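Local structure of mitochondrial RNA-binding protein 1 (Trypanosoma brucei, 2GIA) at the interface of chains B and A. The protein binds guide RNA together with MRP2 and acts as an RNA matchmaker in mitochondrial RNA editing. Sequence-based numbering; all coordinates share one arbitrary frame. Chains: chain A, mitochondrial RNA-binding protein 1; chain B, mitochondrial RNA-binding protein 2.

The interface of chains B and A. Residues chain B 107, 110, 112; chain A 101, 103-106, 129, 132-133, 136.
B:Arg112 reaches from the MRP2 subunit to meet A:Glu136 of MRP1 tip to tip, and their charged ends form a salt bridge that is also a hydrogen bond, NH2 of the guanidinium lying 2.9 Å from the carboxylate OE1. The oxygen lies near the guanidinium plane, but the nitrogen approaches from above the carboxylate plane, and the bond is bent (138° at H). B:Arg112 starts with CG anti to its backbone N and bends at chi3 (-72°), a length and shape that let its apolar stem pass A:Val133 while its head turns to the acid. These two side chains slide past each other in opposite directions, and branched A:Val133 suits the apolar side because its CG2 packs 3.8 Å from both B:Arg112 CD and B:Ala107 CB, while its CG1 faces the tip of B:Glu110. The methyl of A:Ala132 sits under the centre of the guanidinium, CB 3.7 Å from B:Arg112 CZ; a small residue suits this place because the flat cation can lie directly over it. A:Tyr106 fixes the acid from its own side, its phenol OH giving a 2.5 Å hydrogen bond to the anti lone pair of A:Glu136 OE1, which thus accepts from two donors. Waters extend the contact: one bridges NH1 and NH2 to the carbonyl O of A:Gly105, another joins NE to OE2 of A:Glu136. B:Glu110 OE1 and A:Glu136 OE2 lie 4.0 Å apart, and a further water, bonding to both from one side, may ease the repulsion of their like charges. In the fold, the end of MRP2 helix 100-109 and the loop after it abut MRP1 helix 130-145, with the arginine head reaching toward strand 105-109.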
# COMPACT_ATOMS: atom_id res chain seq x y z
N ALA B 107 4.61 15.58 2.05
CA ALA B 107 3.87 16.65 1.37
C ALA B 107 4.70 17.21 0.21
O ALA B 107 4.15 17.56 -0.86
CB ALA B 107 3.50 17.79 2.36
N GLU B 110 4.85 14.43 -2.61
CA GLU B 110 3.55 14.26 -3.22
C GLU B 110 3.08 15.50 -3.96
O GLU B 110 1.99 15.50 -4.52
CB GLU B 110 2.52 13.81 -2.14
CG GLU B 110 2.92 12.41 -1.61
CD GLU B 110 2.01 11.89 -0.53
OE1 GLU B 110 0.94 12.50 -0.32
OE2 GLU B 110 2.39 10.88 0.13
N ARG B 112 2.27 18.54 -2.77
CA ARG B 112 1.39 19.48 -2.10
C ARG B 112 2.16 20.64 -1.52
O ARG B 112 1.63 21.73 -1.36
CB ARG B 112 0.60 18.74 -0.98
CG ARG B 112 -0.35 19.58 -0.24
CD ARG B 112 -1.03 18.76 0.89
NE ARG B 112 -2.01 17.77 0.45
CZ ARG B 112 -3.29 18.06 0.15
NH1 ARG B 112 -3.72 19.31 0.23
NH2 ARG B 112 -4.15 17.10 -0.18
N LYS A 101 -13.13 17.60 -0.14
CA LYS A 101 -11.74 18.00 -0.40
C LYS A 101 -11.72 19.47 -0.75
O LYS A 101 -12.56 19.92 -1.52
CB LYS A 101 -11.15 17.15 -1.55
CG LYS A 101 -9.63 17.38 -1.82
CD LYS A 101 -9.07 16.25 -2.66
CE LYS A 101 -7.53 16.30 -2.75
NZ LYS A 101 -7.08 15.08 -3.45
N ALA A 103 -9.09 23.20 -1.41
CA ALA A 103 -7.82 23.56 -2.03
C ALA A 103 -6.68 23.36 -1.05
O ALA A 103 -5.59 22.98 -1.46
CB ALA A 103 -7.84 25.04 -2.51
N GLN A 104 -6.90 23.60 0.24
CA GLN A 104 -5.82 23.42 1.22
C GLN A 104 -5.75 22.04 1.89
O GLN A 104 -4.71 21.68 2.49
CB GLN A 104 -5.94 24.48 2.31
CG GLN A 104 -5.84 25.91 1.81
CD GLN A 104 -4.48 26.23 1.23
OE1 GLN A 104 -3.45 25.97 1.87
NE2 GLN A 104 -4.46 26.78 0.02
N GLY A 105 -6.82 21.26 1.78
CA GLY A 105 -6.83 19.96 2.43
C GLY A 105 -8.19 19.32 2.46
O GLY A 105 -8.79 19.10 1.39
N TYR A 106 -8.70 19.02 3.66
CA TYR A 106 -10.01 18.38 3.79
C TYR A 106 -10.82 19.07 4.88
O TYR A 106 -10.25 19.62 5.82
CB TYR A 106 -9.86 16.87 4.12
CG TYR A 106 -9.15 16.14 2.98
CD1 TYR A 106 -9.88 15.64 1.88
CD2 TYR A 106 -7.79 15.98 2.99
CE1 TYR A 106 -9.22 15.00 0.80
CE2 TYR A 106 -7.11 15.33 1.91
CZ TYR A 106 -7.84 14.85 0.83
OH TYR A 106 -7.19 14.20 -0.20
N ASN A 129 -2.73 21.23 4.61
CA ASN A 129 -1.29 21.09 4.43
C ASN A 129 -0.76 19.73 4.89
O ASN A 129 -1.29 18.69 4.48
CB ASN A 129 -0.61 22.25 5.15
CG ASN A 129 -1.19 23.57 4.71
OD1 ASN A 129 -1.33 23.81 3.51
ND2 ASN A 129 -1.59 24.39 5.65
N ALA A 132 -3.26 17.31 5.98
CA ALA A 132 -4.09 16.68 4.92
C ALA A 132 -3.33 15.42 4.46
O ALA A 132 -3.93 14.39 4.18
CB ALA A 132 -4.25 17.64 3.71
N VAL A 133 -2.00 15.51 4.37
CA VAL A 133 -1.20 14.31 3.98
C VAL A 133 -1.32 13.22 5.07
O VAL A 133 -1.51 12.03 4.79
CB VAL A 133 0.27 14.70 3.81
CG1 VAL A 133 1.14 13.42 3.54
CG2 VAL A 133 0.36 15.71 2.65
N GLU A 136 -4.81 11.62 4.66
CA GLU A 136 -4.84 10.73 3.49
C GLU A 136 -4.12 9.41 3.79
O GLU A 136 -4.66 8.32 3.50
CB GLU A 136 -4.15 11.40 2.28
CG GLU A 136 -4.94 12.59 1.67
CD GLU A 136 -4.12 13.44 0.68
OE1 GLU A 136 -4.74 14.23 -0.06
OE2 GLU A 136 -2.86 13.34 0.67
O HOH W 1 -1.14 11.24 0.51
O HOH W 2 -6.63 18.79 -0.56
O HOH W 3 -1.21 15.04 -0.54